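Local structure of sialyltransferase 0160 (Photobacterium damselae, 4R84) at residues A[126-131]-A[154-159]; A[149-154]-A[170-175]. The protein probably transfers sialic acid from CMP-sialic acid to galactosides in alpha-2,6 linkage, as a glycosyltransferase of the GT-B structural group. All blocks are in the same frame, centred on the assembly; numbering follows the deposited sequence.

Both contacts belong to the sheet of the sialyltransferase region that carries strands 106-125, 149-154 and 169-175 side by side and parallel. Interaction 2 zips strand 149-154 to strand 169-175 along the backbone; interaction 1 follows directly where 149-154 ends, joining the loop beyond it to the turn between strand 106-125 and helix 129-144. Trp154 takes part in both, and the centres of the two contacts lie about 11 Å apart. They also touch, Lys155 CB resting 3.7 Å from Leu174 CD1. Only interaction 1 reaches the bound donor analogue CSF, through Ser128 and Arg156 of its pocket; from the Trp154 side chain to CSF is about 13 Å.

Interaction 1: A[126-131]-A[154-159]; sequences HASLPS and WKRVTV. With CSF (cytidine-5'-monophosphate-3-fluoro-N-acetyl-neuraminic acid), chain E.
Ser131 and Trp154 meet where two neighbouring loops of a Rossmann-type fold come together: the turn from strand 106-125 into helix 129-144, and the loop after the parallel strand 149-154. The apolar part is built on the indole. Ser131 CB sits over the five-membered ring as a CH-pi contact, 3.8 Å from its centroid and 2° off the normal. The serine OG lies over the same face, 3.3 Å from Trp154 CD1. Val157 packs against the same serine, CG2 lying 3.7 Å from Ser131 CB. Farther along, backbone meets side chain, as His126 CA rests 3.7 Å from Lys155 CB. Trp154 NE1 turns instead to Gln134 OE1, in the helix that the indole leans on.

One water stitches the polar parts together. It accepts from Arg156 N at 2.8 Å and donates to Ala127 O and to Ser131 OG. Ser131 OG is bonded to Asp125 OD2 as well, so the first turn of the helix, the end of the strand before it and the facing loop share one small network.

The third element is the ligand pocket. The aliphatic start of Arg156 runs past the backbone, CB 3.4 Å from Ala127 O; a bend at chi3 (58°) then carries the guanidinium past Ser128. Ser128 OG approaches Arg156 NH1 obliquely at 2.7 Å, but the angle is poor and no bond is made; the hydroxyl pairs with Ser432 OG instead. In CSF, the CMP-sialic acid analogue, the ribose lies at the guanidinium edge: NH1 of Arg156 donates to its O2' at 3.0 Å, in the guanidinium plane, with a bent angle of 142°.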
loop_
_atom_site.group_PDB
_atom_site.type_symbol
_atom_site.label_atom_id
_atom_site.label_comp_id
_atom_site.label_asym_id
_atom_site.label_seq_id
_atom_site.Cartn_x
_atom_site.Cartn_y
_atom_site.Cartn_z
ATOM N N HIS A 126 -5.605 9.226 -0.120
ATOM C CA HIS A 126 -5.951 10.235 -1.099
ATOM C C HIS A 126 -4.850 10.370 -2.156
ATOM O O HIS A 126 -4.971 11.167 -3.073
ATOM C CB HIS A 126 -6.172 11.586 -0.416
ATOM C CG HIS A 126 -4.916 12.199 0.123
ATOM N ND1 HIS A 126 -4.265 11.712 1.239
ATOM C CD2 HIS A 126 -4.185 13.257 -0.309
ATOM C CE1 HIS A 126 -3.193 12.447 1.474
ATOM N NE2 HIS A 126 -3.119 13.387 0.547
ATOM N N ALA A 127 -3.790 9.587 -2.022
ATOM C CA ALA A 127 -2.660 9.668 -2.945
ATOM C C ALA A 127 -2.653 8.471 -3.905
ATOM O O ALA A 127 -3.715 7.959 -4.276
ATOM C CB ALA A 127 -1.357 9.747 -2.171
ATOM N N SER A 128 -1.471 8.055 -4.351
ATOM C CA SER A 128 -1.386 6.940 -5.288
ATOM C C SER A 128 -0.694 5.738 -4.693
ATOM O O SER A 128 -1.244 4.638 -4.682
ATOM C CB SER A 128 -0.645 7.350 -6.565
ATOM O OG SER A 128 -1.465 8.158 -7.378
ATOM N N LEU A 129 0.524 5.957 -4.231
ATOM C CA LEU A 129 1.394 4.872 -3.791
ATOM C C LEU A 129 0.781 4.024 -2.647
ATOM O O LEU A 129 0.731 2.798 -2.764
ATOM C CB LEU A 129 2.765 5.453 -3.384
ATOM C CG LEU A 129 3.810 4.384 -3.056
ATOM C CD1 LEU A 129 3.862 3.346 -4.175
ATOM C CD2 LEU A 129 5.165 5.051 -2.820
ATOM N N PRO A 130 0.257 4.661 -1.580
ATOM C CA PRO A 130 -0.395 3.827 -0.557
ATOM C C PRO A 130 -1.553 3.024 -1.115
ATOM O O PRO A 130 -1.680 1.840 -0.816
ATOM C CB PRO A 130 -0.874 4.855 0.481
ATOM C CG PRO A 130 0.108 6.016 0.309
ATOM C CD PRO A 130 0.287 6.083 -1.180
ATOM N N SER A 131 -2.376 3.637 -1.956
ATOM C CA SER A 131 -3.511 2.899 -2.529
ATOM C C SER A 131 -3.057 1.710 -3.390
ATOM O O SER A 131 -3.660 0.642 -3.330
ATOM C CB SER A 131 -4.396 3.831 -3.362
ATOM O OG SER A 131 -4.896 4.881 -2.559
ATOM N N TRP A 154 -10.583 5.488 -1.398
ATOM C CA TRP A 154 -9.418 5.889 -2.175
ATOM C C TRP A 154 -9.799 7.010 -3.121
ATOM O O TRP A 154 -10.800 6.918 -3.819
ATOM C CB TRP A 154 -8.884 4.734 -3.005
ATOM C CG TRP A 154 -8.196 3.644 -2.271
ATOM C CD1 TRP A 154 -7.584 3.714 -1.055
ATOM C CD2 TRP A 154 -8.050 2.302 -2.731
ATOM N NE1 TRP A 154 -7.063 2.468 -0.731
ATOM C CE2 TRP A 154 -7.340 1.592 -1.745
ATOM C CE3 TRP A 154 -8.479 1.618 -3.880
ATOM C CZ2 TRP A 154 -7.025 0.236 -1.878
ATOM C CZ3 TRP A 154 -8.163 0.270 -4.013
ATOM C CH2 TRP A 154 -7.445 -0.407 -3.014
ATOM N N LYS A 155 -8.986 8.053 -3.185
ATOM C CA LYS A 155 -9.334 9.177 -4.045
ATOM C C LYS A 155 -8.923 8.953 -5.495
ATOM O O LYS A 155 -9.612 9.406 -6.411
ATOM C CB LYS A 155 -8.692 10.460 -3.502
ATOM C CG LYS A 155 -9.275 11.735 -4.113
ATOM C CD LYS A 155 -8.995 12.940 -3.220
ATOM C CE LYS A 155 -9.389 14.248 -3.902
ATOM N NZ LYS A 155 -8.492 14.527 -5.083
ATOM N N ARG A 156 -7.813 8.247 -5.709
ATOM C CA ARG A 156 -7.225 8.160 -7.052
ATOM C C ARG A 156 -7.455 6.799 -7.712
ATOM O O ARG A 156 -7.631 6.708 -8.921
ATOM C CB ARG A 156 -5.732 8.481 -7.007
ATOM C CG ARG A 156 -5.391 9.928 -6.612
ATOM C CD ARG A 156 -4.047 10.349 -7.208
ATOM N NE ARG A 156 -4.084 10.232 -8.663
ATOM C CZ ARG A 156 -3.008 10.236 -9.444
ATOM N NH1 ARG A 156 -1.800 10.340 -8.905
ATOM N NH2 ARG A 156 -3.146 10.121 -10.763
ATOM N N VAL A 157 -7.408 5.736 -6.925
ATOM C CA VAL A 157 -7.685 4.406 -7.456
ATOM C C VAL A 157 -9.173 4.073 -7.391
ATOM O O VAL A 157 -9.793 4.093 -6.314
ATOM C CB VAL A 157 -6.881 3.341 -6.712
ATOM C CG1 VAL A 157 -7.254 1.944 -7.219
ATOM C CG2 VAL A 157 -5.402 3.600 -6.886
ATOM N N THR A 158 -9.746 3.743 -8.547
ATOM C CA THR A 158 -11.180 3.504 -8.660
ATOM C C THR A 158 -11.515 2.029 -8.843
ATOM O O THR A 158 -11.057 1.390 -9.778
ATOM C CB THR A 158 -11.776 4.298 -9.832
ATOM O OG1 THR A 158 -11.593 5.693 -9.579
ATOM C CG2 THR A 158 -13.261 4.014 -9.961
ATOM N N VAL A 159 -12.300 1.491 -7.914
ATOM C CA VAL A 159 -12.733 0.111 -7.984
ATOM C C VAL A 159 -14.206 0.098 -8.395
ATOM O O VAL A 159 -15.040 0.608 -7.662
ATOM C CB VAL A 159 -12.541 -0.597 -6.641
ATOM C CG1 VAL A 159 -12.777 -2.073 -6.804
ATOM C CG2 VAL A 159 -11.129 -0.332 -6.109
HETATM C C5A CSF E . 3.372 19.667 -5.711
HETATM C C4A CSF E . 2.353 18.657 -5.200
HETATM C C2A CSF E . 1.897 17.994 -7.599
HETATM O O6A CSF E . 2.914 18.945 -7.965
HETATM C C6A CSF E . 3.955 19.132 -7.013
HETATM C C3A CSF E . 1.269 18.391 -6.251
HETATM O O4A CSF E . 1.765 19.166 -3.995
HETATM N N5A CSF E . 4.426 19.829 -4.735
HETATM C C7A CSF E . 4.923 20.144 -7.595
HETATM C C8A CSF E . 5.521 19.615 -8.886
HETATM C C9A CSF E . 6.643 20.529 -9.362
HETATM O O9A CSF E . 7.188 19.958 -10.552
HETATM O O8A CSF E . 6.070 18.325 -8.620
HETATM O O7A CSF E . 4.222 21.355 -7.885
HETATM C C1A CSF E . 0.829 17.989 -8.674
HETATM O OBA CSF E . -0.091 17.152 -8.597
HETATM O OAA CSF E . 0.881 18.829 -9.604
HETATM O O1A CSF E . 2.391 16.661 -7.455
HETATM O O2A CSF E . 4.326 15.094 -7.517
HETATM N N1 CSF E . 2.040 12.128 -12.118
HETATM C C2 CSF E . 2.123 11.242 -13.203
HETATM N N3 CSF E . 2.798 11.604 -14.317
HETATM C C4 CSF E . 3.394 12.815 -14.368
HETATM C C5 CSF E . 3.307 13.708 -13.300
HETATM C C6 CSF E . 2.601 13.339 -12.159
HETATM C "C3'" CSF E . 2.469 11.729 -8.945
HETATM C "C2'" CSF E . 2.028 10.786 -10.033
HETATM C "C1'" CSF E . 1.251 11.703 -10.950
HETATM O "O4'" CSF E . 0.858 12.842 -10.180
HETATM C "C4'" CSF E . 1.272 12.644 -8.829
HETATM P PA CSF E . 3.384 15.836 -8.433
HETATM O "O5'" CSF E . 2.496 14.677 -9.054
HETATM C "C5'" CSF E . 1.598 13.982 -8.201
HETATM O "O3'" CSF E . 2.790 11.034 -7.747
HETATM O "O2'" CSF E . 1.094 9.830 -9.515
HETATM N N4 CSF E . 4.072 13.180 -15.483
HETATM O O2 CSF E . 1.561 10.117 -13.123
HETATM O O3A CSF E . 3.907 16.663 -9.576
HETATM C C10 CSF E . 4.818 21.020 -4.273
HETATM O O10 CSF E . 4.252 22.062 -4.570
HETATM C C11 CSF E . 6.021 20.996 -3.372
HETATM F F3A CSF E . 0.507 19.519 -6.445
HETATM O O HOH W 1 -6.026 7.005 -3.933
#

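Interaction 2: A[149-154]-A[170-175]; sequences QRFVSW and HTYPLK
Arg150 O is gripped by two donors: His170 N from the adjoining strand, at 2.8 Å and almost straight, and, weakly, the side-chain NE2 of Gln149. The bond to His170 opens the ladder between parallel strands 149-154 and 169-175, which with helix 161-166 form a beta-alpha-beta unit of the Rossmann-type sheet. Two further backbone bonds continue it: Val152 N donates to His170 O at 2.9 Å, and Tyr172 N to Val152 O at 3.0 Å. Weaker CA-H...O contacts fill in between, from Phe151 CA to His170 O and from Thr171 CA to Val152 O.

Aromatic side chains cover one face of this pairing. Phe151 and Tyr172 form an edge-to-face pair with ring planes 62° apart; Tyr172 CE2 stands over the phenyl face, 3.7 Å from Phe151 CG. The phenol ends over a second ring, its OH lying above the centre of the His170 imidazole. That imidazole is held by ND1, which donates to Thr171 O within its own strand. Helix 181-192 packs here too, Ile187 against Phe151 and Ala186 against Tyr172.

At the far end the second strand loosens into a loop at Tyr172 and Pro173, and a side chain takes over the tether. Leu174 stays close there, its CD2 3.8 Å from Ser153 CB, and it also touches Ile124 of strand 106-125. Ser153 has OG beside its own backbone N (chi1 -70°), which turns the hydroxyl to segment 170-175. Ser153 OG donates to Tyr172 O at 2.7 Å, arriving from above the carbonyl plane, 61° out of it.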
loop_
_atom_site.group_PDB
_atom_site.type_symbol
_atom_site.label_atom_id
_atom_site.label_comp_id
_atom_site.label_asym_id
_atom_site.label_seq_id
_atom_site.Cartn_x
_atom_site.Cartn_y
_atom_site.Cartn_z
ATOM N N GLN A 149 -14.370 -8.668 5.335
ATOM C CA GLN A 149 -14.976 -7.529 4.666
ATOM C C GLN A 149 -13.953 -6.385 4.605
ATOM O O GLN A 149 -13.125 -6.236 5.501
ATOM C CB GLN A 149 -16.232 -7.083 5.413
ATOM C CG GLN A 149 -16.972 -5.935 4.764
ATOM C CD GLN A 149 -17.475 -6.279 3.385
ATOM O OE1 GLN A 149 -17.927 -7.409 3.133
ATOM N NE2 GLN A 149 -17.383 -5.313 2.467
ATOM N N ARG A 150 -14.019 -5.601 3.534
ATOM C CA ARG A 150 -13.091 -4.495 3.324
ATOM C C ARG A 150 -13.875 -3.233 3.052
ATOM O O ARG A 150 -14.787 -3.238 2.228
ATOM C CB ARG A 150 -12.146 -4.778 2.149
ATOM C CG ARG A 150 -11.398 -6.106 2.290
ATOM C CD ARG A 150 -10.322 -6.404 1.215
ATOM N NE ARG A 150 -9.611 -7.557 1.750
ATOM C CZ ARG A 150 -9.990 -8.826 1.600
ATOM N NH1 ARG A 150 -10.975 -9.161 0.772
ATOM N NH2 ARG A 150 -9.324 -9.768 2.236
ATOM N N PHE A 151 -13.531 -2.161 3.766
ATOM C CA PHE A 151 -14.111 -0.851 3.498
ATOM C C PHE A 151 -13.017 -0.016 2.873
ATOM O O PHE A 151 -11.953 0.097 3.464
ATOM C CB PHE A 151 -14.605 -0.178 4.771
ATOM C CG PHE A 151 -15.840 -0.811 5.373
ATOM C CD1 PHE A 151 -16.497 -1.850 4.738
ATOM C CD2 PHE A 151 -16.371 -0.303 6.545
ATOM C CE1 PHE A 151 -17.649 -2.412 5.289
ATOM C CE2 PHE A 151 -17.537 -0.874 7.114
ATOM C CZ PHE A 151 -18.167 -1.914 6.471
ATOM N N VAL A 152 -13.283 0.590 1.717
ATOM C CA VAL A 152 -12.220 1.265 0.958
ATOM C C VAL A 152 -12.603 2.687 0.558
ATOM O O VAL A 152 -13.619 2.909 -0.108
ATOM C CB VAL A 152 -11.845 0.476 -0.317
ATOM C CG1 VAL A 152 -10.754 1.237 -1.106
ATOM C CG2 VAL A 152 -11.324 -0.946 0.013
ATOM N N SER A 153 -11.754 3.640 0.945
ATOM C CA SER A 153 -11.909 5.041 0.554
ATOM C C SER A 153 -10.633 5.540 -0.068
ATOM O O SER A 153 -9.723 5.955 0.649
ATOM C CB SER A 153 -12.259 5.906 1.767
ATOM O OG SER A 153 -13.580 5.617 2.195
ATOM N N TRP A 154 -10.583 5.488 -1.398
ATOM C CA TRP A 154 -9.418 5.889 -2.175
ATOM C C TRP A 154 -9.799 7.010 -3.121
ATOM O O TRP A 154 -10.800 6.918 -3.819
ATOM C CB TRP A 154 -8.884 4.734 -3.005
ATOM C CG TRP A 154 -8.196 3.644 -2.271
ATOM C CD1 TRP A 154 -7.584 3.714 -1.055
ATOM C CD2 TRP A 154 -8.050 2.302 -2.731
ATOM N NE1 TRP A 154 -7.063 2.468 -0.731
ATOM C CE2 TRP A 154 -7.340 1.592 -1.745
ATOM C CE3 TRP A 154 -8.479 1.618 -3.880
ATOM C CZ2 TRP A 154 -7.025 0.236 -1.878
ATOM C CZ3 TRP A 154 -8.163 0.270 -4.013
ATOM C CH2 TRP A 154 -7.445 -0.407 -3.014
ATOM N N HIS A 170 -16.419 -2.758 -0.007
ATOM C CA HIS A 170 -17.466 -1.739 -0.022
ATOM C C HIS A 170 -16.769 -0.390 -0.055
ATOM O O HIS A 170 -15.989 -0.085 0.837
ATOM C CB HIS A 170 -18.359 -1.853 1.215
ATOM C CG HIS A 170 -19.665 -1.121 1.105
ATOM N ND1 HIS A 170 -19.778 0.134 0.546
ATOM C CD2 HIS A 170 -20.916 -1.471 1.494
ATOM C CE1 HIS A 170 -21.040 0.525 0.592
ATOM N NE2 HIS A 170 -21.751 -0.430 1.162
ATOM N N THR A 171 -17.052 0.422 -1.071
ATOM C CA THR A 171 -16.402 1.717 -1.185
ATOM C C THR A 171 -17.203 2.790 -0.445
ATOM O O THR A 171 -18.445 2.751 -0.406
ATOM C CB THR A 171 -16.219 2.130 -2.660
ATOM O OG1 THR A 171 -17.490 2.115 -3.314
ATOM C CG2 THR A 171 -15.280 1.164 -3.379
ATOM N N TYR A 172 -16.471 3.728 0.151
ATOM C CA TYR A 172 -17.014 4.897 0.829
ATOM C C TYR A 172 -16.289 6.136 0.361
ATOM O O TYR A 172 -15.096 6.090 0.041
ATOM C CB TYR A 172 -16.893 4.772 2.350
ATOM C CG TYR A 172 -17.803 3.702 2.872
ATOM C CD1 TYR A 172 -19.139 3.973 3.118
ATOM C CD2 TYR A 172 -17.350 2.401 3.048
ATOM C CE1 TYR A 172 -19.993 2.983 3.572
ATOM C CE2 TYR A 172 -18.199 1.412 3.489
ATOM C CZ TYR A 172 -19.511 1.707 3.748
ATOM O OH TYR A 172 -20.353 0.707 4.192
ATOM N N PRO A 173 -17.013 7.253 0.306
ATOM C CA PRO A 173 -16.355 8.496 -0.087
ATOM C C PRO A 173 -15.394 8.992 0.983
ATOM O O PRO A 173 -15.475 8.602 2.151
ATOM C CB PRO A 173 -17.529 9.466 -0.259
ATOM C CG PRO A 173 -18.567 8.948 0.700
ATOM C CD PRO A 173 -18.442 7.453 0.626
ATOM N N LEU A 174 -14.478 9.853 0.572
ATOM C CA LEU A 174 -13.700 10.653 1.497
ATOM C C LEU A 174 -14.427 11.963 1.756
ATOM O O LEU A 174 -15.216 12.410 0.924
ATOM C CB LEU A 174 -12.315 10.965 0.910
ATOM C CG LEU A 174 -11.410 9.738 0.760
ATOM C CD1 LEU A 174 -10.310 10.079 -0.251
ATOM C CD2 LEU A 174 -10.818 9.391 2.094
ATOM N N LYS A 175 -14.132 12.572 2.893
ATOM C CA LYS A 175 -14.460 13.977 3.135
ATOM C C LYS A 175 -13.237 14.792 2.761
ATOM O O LYS A 175 -12.281 14.908 3.537
ATOM C CB LYS A 175 -14.849 14.209 4.590
ATOM C CG LYS A 175 -15.236 15.645 4.941
ATOM C CD LYS A 175 -15.758 15.702 6.388
ATOM C CE LYS A 175 -16.218 17.096 6.799
ATOM N NZ LYS A 175 -15.087 18.058 6.883
#